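Local structure of mandelate racemase/muconate lactonizing enzyme (Jannaschia sp., 4J3Z) at residues D[184-189]-D[220-225]; D[145-150]-D[190-195]; D[168-173]-D[212-217]. The protein belongs to the enolase superfamily and probably uses a bound magnesium ion in abstracting a proton next to a carboxylate group of a substrate not identified here. All coordinates share one frame; numbering follows the deposited sequence.

Contact 1 of 3, residues D[184-189]-D[220-225]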
loop_
_atom_site.group_PDB
_atom_site.type_symbol
_atom_site.label_atom_id
_atom_site.label_comp_id
_atom_site.label_asym_id
_atom_site.label_seq_id
_atom_site.Cartn_x
_atom_site.Cartn_y
_atom_site.Cartn_z
ATOM N N SER D 184 -19.827 -15.768 27.441
ATOM C CA SER D 184 -19.592 -17.015 28.174
ATOM C C SER D 184 -18.525 -17.884 27.514
ATOM O O SER D 184 -17.823 -18.634 28.204
ATOM C CB SER D 184 -20.892 -17.810 28.309
ATOM O OG SER D 184 -21.311 -18.277 27.034
ATOM N N ASP D 185 -18.434 -17.788 26.181
ATOM C CA ASP D 185 -17.435 -18.510 25.377
ATOM C C ASP D 185 -16.045 -17.940 25.613
ATOM O O ASP D 185 -15.059 -18.668 25.584
ATOM C CB ASP D 185 -17.736 -18.407 23.874
ATOM C CG ASP D 185 -18.983 -19.189 23.443
ATOM O OD1 ASP D 185 -19.317 -20.230 24.056
ATOM O OD2 ASP D 185 -19.614 -18.757 22.445
ATOM N N ILE D 186 -15.980 -16.632 25.825
ATOM C CA ILE D 186 -14.722 -15.918 26.058
ATOM C C ILE D 186 -14.296 -16.239 27.485
ATOM O O ILE D 186 -13.171 -16.699 27.745
ATOM C CB ILE D 186 -14.921 -14.398 25.850
ATOM C CG1 ILE D 186 -15.388 -14.113 24.417
ATOM C CG2 ILE D 186 -13.650 -13.622 26.160
ATOM C CD1 ILE D 186 -16.109 -12.791 24.229
ATOM N N ASP D 187 -15.218 -16.007 28.409
ATOM C CA ASP D 187 -15.064 -16.443 29.786
ATOM C C ASP D 187 -14.471 -17.860 29.901
ATOM O O ASP D 187 -13.384 -18.031 30.452
ATOM C CB ASP D 187 -16.423 -16.356 30.489
ATOM C CG ASP D 187 -16.339 -16.713 31.927
ATOM O OD1 ASP D 187 -15.505 -16.109 32.638
ATOM O OD2 ASP D 187 -17.101 -17.607 32.340
ATOM N N LEU D 188 -15.177 -18.857 29.371
ATOM C CA LEU D 188 -14.708 -20.260 29.375
ATOM C C LEU D 188 -13.324 -20.476 28.733
ATOM O O LEU D 188 -12.570 -21.331 29.186
ATOM C CB LEU D 188 -15.743 -21.186 28.711
ATOM C CG LEU D 188 -15.588 -22.701 28.849
ATOM C CD1 LEU D 188 -15.715 -23.151 30.306
ATOM C CD2 LEU D 188 -16.596 -23.436 27.980
ATOM N N SER D 189 -13.011 -19.705 27.686
ATOM C CA SER D 189 -11.680 -19.709 27.050
ATOM C C SER D 189 -10.553 -19.251 27.976
ATOM O O SER D 189 -9.504 -19.895 28.049
ATOM C CB SER D 189 -11.676 -18.831 25.790
ATOM O OG SER D 189 -12.709 -19.195 24.892
ATOM N N ILE D 220 -10.788 -11.245 17.562
ATOM C CA ILE D 220 -9.922 -10.286 18.235
ATOM C C ILE D 220 -10.297 -10.042 19.707
ATOM O O ILE D 220 -9.421 -10.011 20.572
ATOM C CB ILE D 220 -9.882 -8.960 17.463
ATOM C CG1 ILE D 220 -9.376 -9.220 16.032
ATOM C CG2 ILE D 220 -9.046 -7.927 18.228
ATOM C CD1 ILE D 220 -9.761 -8.156 15.020
ATOM N N ARG D 221 -11.587 -9.869 19.985
ATOM C CA ARG D 221 -12.082 -9.854 21.362
ATOM C C ARG D 221 -11.627 -11.089 22.138
ATOM O O ARG D 221 -11.242 -10.978 23.293
ATOM C CB ARG D 221 -13.609 -9.787 21.396
ATOM C CG ARG D 221 -14.199 -8.435 21.021
ATOM C CD ARG D 221 -15.711 -8.541 20.928
ATOM N NE ARG D 221 -16.329 -8.783 22.235
ATOM C CZ ARG D 221 -17.520 -9.346 22.412
ATOM N NH1 ARG D 221 -18.234 -9.748 21.362
ATOM N NH2 ARG D 221 -17.999 -9.512 23.635
ATOM N N LEU D 222 -11.665 -12.259 21.496
ATOM C CA LEU D 222 -11.305 -13.518 22.156
ATOM C C LEU D 222 -9.804 -13.584 22.400
ATOM O O LEU D 222 -9.353 -13.932 23.504
ATOM C CB LEU D 222 -11.777 -14.712 21.317
ATOM C CG LEU D 222 -11.627 -16.142 21.846
ATOM C CD1 LEU D 222 -12.233 -16.294 23.229
ATOM C CD2 LEU D 222 -12.285 -17.101 20.864
ATOM N N ALA D 223 -9.037 -13.225 21.369
ATOM C CA ALA D 223 -7.580 -13.174 21.442
ATOM C C ALA D 223 -7.103 -12.265 22.575
ATOM O O ALA D 223 -6.054 -12.507 23.178
ATOM C CB ALA D 223 -7.013 -12.709 20.112
ATOM N N LYS D 224 -7.883 -11.251 22.851
ATOM C CA LYS D 224 -7.672 -10.325 23.931
ATOM C C LYS D 224 -7.832 -10.897 25.326
ATOM O O LYS D 224 -7.164 -10.477 26.237
ATOM C CB LYS D 224 -8.454 -9.017 23.734
ATOM C CG LYS D 224 -7.771 -7.976 22.872
ATOM C CD LYS D 224 -6.282 -7.975 23.097
ATOM C CE LYS D 224 -5.479 -7.691 21.864
ATOM N NZ LYS D 224 -4.185 -7.043 22.112
ATOM N N ALA D 225 -8.739 -11.852 25.466
ATOM C CA ALA D 225 -8.990 -12.500 26.768
ATOM C C ALA D 225 -7.943 -13.549 27.087
ATOM O O ALA D 225 -7.597 -13.759 28.253
ATOM C CB ALA D 225 -10.371 -13.123 26.815
#
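The backbone oxygen D185 O is gripped twice by S189: the helical S189 N donates to it, and so does S189 OG, 2.5 Å from D185 O, a short distance whose exact value is uncertain. This hydroxyl lies where two outer helices of the modified TIM barrel, 183-200 and 216-226, run side by side, their segment axes 9.4 Å apart at a crossing angle of -30°. A serine suits the place, being small and with its polar atom satisfied within its own helix. The hydroxyl can therefore lie against a methyl of the other helix, S189 OG 3.4 Å from L222 CD1.

I186 and L222 are level where the backbones come closest, and L222 CD1 reaches I186 CG1 at 4.0 Å. A chi1 of -60° sets I186 CG1 beside the backbone N and leaves CG2 anti to it, so that CG2 packs on A225, while CD1 covers one face of the R221 guanidinium. R221 NH2 forms salt bridges with D205 and D230 of the second subunit. Cutting I186 back to an alanine is likely to leave A225 CB without its apolar partner and that guanidinium face without this cover. A small A225 suits the close approach, its CB 3.4 Å from I186 CG2.

Contact 2 of 3, residues D[145-150]-D[190-195]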
loop_
_atom_site.group_PDB
_atom_site.type_symbol
_atom_site.label_atom_id
_atom_site.label_comp_id
_atom_site.label_asym_id
_atom_site.label_seq_id
_atom_site.Cartn_x
_atom_site.Cartn_y
_atom_site.Cartn_z
ATOM N N THR D 145 -16.578 -28.714 29.272
ATOM C CA THR D 145 -16.739 -27.366 29.820
ATOM C C THR D 145 -16.039 -27.227 31.166
ATOM O O THR D 145 -16.396 -26.375 31.983
ATOM C CB THR D 145 -18.225 -26.953 29.950
ATOM O OG1 THR D 145 -18.913 -27.881 30.800
ATOM C CG2 THR D 145 -18.908 -26.908 28.576
ATOM N N SER D 146 -15.010 -28.039 31.384
ATOM C CA SER D 146 -14.354 -28.091 32.695
ATOM C C SER D 146 -12.873 -27.687 32.689
ATOM O O SER D 146 -12.015 -28.473 32.295
ATOM C CB SER D 146 -14.547 -29.472 33.333
ATOM O OG SER D 146 -13.958 -29.516 34.619
ATOM N N PRO D 147 -12.573 -26.459 33.152
ATOM C CA PRO D 147 -11.192 -25.941 33.260
ATOM C C PRO D 147 -10.317 -26.715 34.258
ATOM O O PRO D 147 -9.100 -26.795 34.097
ATOM C CB PRO D 147 -11.391 -24.499 33.747
ATOM C CG PRO D 147 -12.821 -24.173 33.466
ATOM C CD PRO D 147 -13.569 -25.454 33.575
ATOM N N GLU D 148 -10.936 -27.280 35.283
ATOM C CA GLU D 148 -10.219 -28.092 36.267
ATOM C C GLU D 148 -9.882 -29.477 35.697
ATOM O O GLU D 148 -8.757 -29.960 35.836
ATOM C CB GLU D 148 -11.037 -28.202 37.558
ATOM C CG GLU D 148 -11.531 -26.870 38.132
ATOM C CD GLU D 148 -12.561 -26.166 37.246
ATOM O OE1 GLU D 148 -13.331 -26.872 36.557
ATOM O OE2 GLU D 148 -12.600 -24.904 37.224
ATOM N N MET D 149 -10.853 -30.105 35.041
ATOM C CA MET D 149 -10.644 -31.409 34.405
ATOM C C MET D 149 -9.642 -31.328 33.243
ATOM O O MET D 149 -8.861 -32.252 33.030
ATOM C CB MET D 149 -11.975 -31.996 33.934
ATOM C CG MET D 149 -12.924 -32.329 35.072
ATOM S SD MET D 149 -14.495 -33.035 34.544
ATOM C CE MET D 149 -15.542 -32.432 35.862
ATOM N N ALA D 150 -9.674 -30.219 32.502
ATOM C CA ALA D 150 -8.712 -29.970 31.435
ATOM C C ALA D 150 -7.303 -29.724 31.984
ATOM O O ALA D 150 -6.318 -30.148 31.373
ATOM C CB ALA D 150 -9.174 -28.809 30.562
ATOM N N ALA D 190 -10.765 -18.127 28.660
ATOM C CA ALA D 190 -9.795 -17.616 29.646
ATOM C C ALA D 190 -9.659 -18.537 30.869
ATOM O O ALA D 190 -8.543 -18.902 31.257
ATOM C CB ALA D 190 -10.155 -16.195 30.069
ATOM N N ARG D 191 -10.784 -18.925 31.466
ATOM C CA ARG D 191 -10.769 -19.875 32.595
ATOM C C ARG D 191 -10.002 -21.143 32.239
ATOM O O ARG D 191 -9.183 -21.622 33.030
ATOM C CB ARG D 191 -12.193 -20.228 33.043
ATOM C CG ARG D 191 -12.814 -19.236 34.019
ATOM C CD ARG D 191 -14.280 -19.572 34.319
ATOM N NE ARG D 191 -14.497 -20.995 34.622
ATOM C CZ ARG D 191 -15.680 -21.613 34.564
ATOM N NH1 ARG D 191 -16.783 -20.945 34.223
ATOM N NH2 ARG D 191 -15.766 -22.910 34.843
ATOM N N PHE D 192 -10.252 -21.666 31.035
ATOM C CA PHE D 192 -9.500 -22.802 30.490
ATOM C C PHE D 192 -8.006 -22.537 30.391
ATOM O O PHE D 192 -7.203 -23.367 30.829
ATOM C CB PHE D 192 -10.038 -23.204 29.125
ATOM C CG PHE D 192 -10.920 -24.422 29.148
ATOM C CD1 PHE D 192 -12.176 -24.385 29.754
ATOM C CD2 PHE D 192 -10.503 -25.599 28.547
ATOM C CE1 PHE D 192 -12.989 -25.506 29.765
ATOM C CE2 PHE D 192 -11.316 -26.715 28.547
ATOM C CZ PHE D 192 -12.558 -26.672 29.161
ATOM N N CYS D 193 -7.629 -21.390 29.825
ATOM C CA CYS D 193 -6.206 -21.016 29.711
ATOM C C CYS D 193 -5.529 -20.805 31.069
ATOM O O CYS D 193 -4.377 -21.200 31.250
ATOM C CB CYS D 193 -6.030 -19.752 28.856
ATOM S SG CYS D 193 -6.145 -19.977 27.072
ATOM N N ALA D 194 -6.227 -20.166 32.005
ATOM C CA ALA D 194 -5.680 -19.916 33.357
ATOM C C ALA D 194 -5.367 -21.199 34.120
ATOM O O ALA D 194 -4.282 -21.327 34.694
ATOM C CB ALA D 194 -6.617 -19.034 34.178
ATOM N N ALA D 195 -6.313 -22.141 34.116
ATOM C CA ALA D 195 -6.183 -23.393 34.869
ATOM C C ALA D 195 -5.097 -24.286 34.298
ATOM O O ALA D 195 -4.327 -24.898 35.048
ATOM C CB ALA D 195 -7.516 -24.137 34.919
#
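P147 and F192 meet where the backbones come closest, and together they bury most of the surface in this contact; R191 adds the next largest share. The proline occupies the first turn of helix 147-159, directly after the N-cap residue S146, a position where its missing N-H costs no helical hydrogen bond. Its CA sits over one face of the F192 ring, 4.2 Å from the ring centroid and 21° off the ring normal, a CH-pi contact. The two side chains cross at about a right angle, with P147 CG 3.8 Å from F192 CD1.

The edge of the phenyl ring is used too. The carbon T145 C lies in its plane and S146 N close to it, 3.6 Å from F192 CZ, while A150 CB comes up obliquely to F192 CE2. A flat, apolar ring can fit in this way between the incoming chain and the first helical turn, and its other neighbours include P169 and F167.

R191 passes obliquely over the proline from the solvent side. A bend at chi3 (47°) turns the guanidinium back, bringing R191 NH2 to 3.5 Å from P147 CG. E148 OE2 stands near the guanidinium plane, but at 4.4 Å from R191 NH2 the attraction is only long-range. A195 needs to be small, since its CB lies just 3.2 Å from P147 O.

S146 holds the turn in shape: its OG accepts from M149 N at 3.2 Å, an N-cap bond. The whole is a proline-led helix start packed against the middle of the next helix, 183-200, as neighbouring outer helices meet in the barrel of the enolase superfamily, with strand 164-167 lying between them in sequence.

Contact 3 of 3, residues D[168-173]-D[212-217]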
loop_
_atom_site.group_PDB
_atom_site.type_symbol
_atom_site.label_atom_id
_atom_site.label_comp_id
_atom_site.label_asym_id
_atom_site.label_seq_id
_atom_site.Cartn_x
_atom_site.Cartn_y
_atom_site.Cartn_z
ATOM N N ASP D 168 -10.293 -26.774 22.984
ATOM C CA ASP D 168 -11.257 -25.887 22.320
ATOM C C ASP D 168 -12.484 -25.647 23.202
ATOM O O ASP D 168 -13.485 -26.343 23.079
ATOM C CB ASP D 168 -11.671 -26.448 20.947
ATOM C CG ASP D 168 -12.914 -25.756 20.370
ATOM O OD1 ASP D 168 -12.807 -24.620 19.851
ATOM O OD2 ASP D 168 -14.006 -26.361 20.432
ATOM N N PRO D 169 -12.405 -24.655 24.101
ATOM C CA PRO D 169 -13.531 -24.305 24.960
ATOM C C PRO D 169 -14.460 -23.263 24.320
ATOM O O PRO D 169 -15.417 -22.822 24.955
ATOM C CB PRO D 169 -12.836 -23.693 26.169
ATOM C CG PRO D 169 -11.653 -23.005 25.580
ATOM C CD PRO D 169 -11.228 -23.812 24.382
ATOM N N ALA D 170 -14.180 -22.887 23.074
ATOM C CA ALA D 170 -14.843 -21.744 22.449
ATOM C C ALA D 170 -16.288 -22.009 22.024
ATOM O O ALA D 170 -16.982 -21.097 21.572
ATOM C CB ALA D 170 -14.017 -21.222 21.283
ATOM N N GLY D 171 -16.737 -23.251 22.178
ATOM C CA GLY D 171 -18.130 -23.606 21.913
ATOM C C GLY D 171 -18.407 -23.999 20.472
ATOM O O GLY D 171 -17.608 -23.692 19.589
ATOM N N PRO D 172 -19.558 -24.664 20.231
ATOM C CA PRO D 172 -19.924 -25.308 18.958
ATOM C C PRO D 172 -19.872 -24.383 17.742
ATOM O O PRO D 172 -20.138 -23.184 17.858
ATOM C CB PRO D 172 -21.366 -25.778 19.199
ATOM C CG PRO D 172 -21.860 -24.953 20.344
ATOM C CD PRO D 172 -20.660 -24.741 21.210
ATOM N N TYR D 173 -19.534 -24.958 16.587
ATOM C CA TYR D 173 -19.432 -24.209 15.335
ATOM C C TYR D 173 -20.621 -24.445 14.404
ATOM O O TYR D 173 -21.149 -25.555 14.319
ATOM C CB TYR D 173 -18.104 -24.497 14.616
ATOM C CG TYR D 173 -17.675 -25.950 14.569
ATOM C CD1 TYR D 173 -18.174 -26.816 13.597
ATOM C CD2 TYR D 173 -16.744 -26.453 15.481
ATOM C CE1 TYR D 173 -17.773 -28.142 13.541
ATOM C CE2 TYR D 173 -16.338 -27.783 15.435
ATOM C CZ TYR D 173 -16.854 -28.622 14.462
ATOM O OH TYR D 173 -16.457 -29.940 14.400
ATOM N N GLY D 212 -12.996 -22.068 13.431
ATOM C CA GLY D 212 -13.486 -21.104 12.450
ATOM C C GLY D 212 -14.888 -20.609 12.716
ATOM O O GLY D 212 -15.593 -20.203 11.788
ATOM N N GLN D 213 -15.287 -20.626 13.987
ATOM C CA GLN D 213 -16.640 -20.237 14.400
ATOM C C GLN D 213 -16.901 -18.744 14.242
ATOM O O GLN D 213 -18.052 -18.327 14.062
ATOM C CB GLN D 213 -16.899 -20.601 15.874
ATOM C CG GLN D 213 -16.390 -21.958 16.350
ATOM C CD GLN D 213 -14.990 -21.896 16.947
ATOM O OE1 GLN D 213 -14.032 -21.525 16.271
ATOM N NE2 GLN D 213 -14.867 -22.273 18.224
ATOM N N PHE D 214 -15.841 -17.939 14.313
ATOM C CA PHE D 214 -16.008 -16.516 14.591
ATOM C C PHE D 214 -15.630 -15.552 13.488
ATOM O O PHE D 214 -14.709 -15.795 12.724
ATOM C CB PHE D 214 -15.269 -16.130 15.874
ATOM C CG PHE D 214 -15.621 -16.979 17.059
ATOM C CD1 PHE D 214 -16.944 -17.104 17.483
ATOM C CD2 PHE D 214 -14.629 -17.645 17.762
ATOM C CE1 PHE D 214 -17.266 -17.885 18.587
ATOM C CE2 PHE D 214 -14.948 -18.431 18.861
ATOM C CZ PHE D 214 -16.263 -18.548 19.273
ATOM N N ALA D 215 -16.370 -14.452 13.425
ATOM C CA ALA D 215 -16.103 -13.350 12.522
ATOM C C ALA D 215 -14.845 -12.609 12.976
ATOM O O ALA D 215 -14.622 -12.478 14.174
ATOM C CB ALA D 215 -17.301 -12.410 12.528
ATOM N N PRO D 216 -14.023 -12.110 12.030
ATOM C CA PRO D 216 -12.718 -11.530 12.380
ATOM C C PRO D 216 -12.714 -10.614 13.609
ATOM O O PRO D 216 -11.842 -10.751 14.451
ATOM C CB PRO D 216 -12.305 -10.771 11.103
ATOM C CG PRO D 216 -13.507 -10.805 10.201
ATOM C CD PRO D 216 -14.241 -12.054 10.572
ATOM N N ALA D 217 -13.680 -9.701 13.693
ATOM C CA ALA D 217 -13.861 -8.794 14.837
ATOM C C ALA D 217 -14.063 -9.529 16.157
ATOM O O ALA D 217 -13.598 -9.075 17.220
ATOM C CB ALA D 217 -15.053 -7.880 14.586
#
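Q213 reaches across to the 168-173 loop and buries more surface here than any other residue, every part of its chain having a neighbour. Its CB rests over the centre of the F214 ring, the side chain of the next residue, 3.7 Å above the plane. CG comes next and packs against Y173, 3.5 Å from Y173 CB. A sharp bend at chi2 (92°) then turns the amide toward A170 and G171, and CD passes near the carbonyl of G171.

At the tip the two amide atoms have different tasks. OE1 accepts from the backbone N of H211, which settles which way round the amide lies. NE2 is thereby turned to the 168-173 loop, where it donates a weak but nearly straight hydrogen bond to G171 O, 3.4 Å from Q213 NE2 with an N-H...O angle of 166°. The D168 side chain runs past in the opposite direction, its OD1 3.5 Å from Q213 NE2, a near approach rather than a hydrogen bond, and its carboxylate plane turned 47° from the amide. A170 CB also touches Q213 NE2, at 3.3 Å. A glutamine suits this place because its one end both accepts and donates.

G171 has a positive phi at which a CB would strike the preceding carbonyl, so these backbone angles call for a glycine. Beside it, the A170 methyl lies in the plane of the F214 ring, at its edge, 3.8 Å from F214 CE2. The Y173 ring stacks on F83 of the third subunit.

Both loops follow parallel barrel strands, at the end where enolase-superfamily active sites lie. The chemistry implies an amide fixed in one orientation, with a hydrogen bond from H211 N and a weak one to G171 O, that links the two loops.

Overall arrangement
All three contacts lie on the same side of the chain's centre, within the modified TIM barrel. Along the chain the segments interleave: 145-150, 168-173, 184-189, 190-195, 212-217, 220-225. Contacts 1 and 2, with centres about 13 Å apart, use successive parts of helix 183-200, which thus packs against helix 147-159 and helix 216-226. Contact 3, about 10 Å from the centre of contact 1 and 17 Å from that of contact 2, joins the loops after strands 164-167 and 205-209. P169 ties the group together, touching S189 and F192. Outer helices and strand-end loops are therefore packed as one unit, which in contacts 1 and 3 also meets neighbouring subunits.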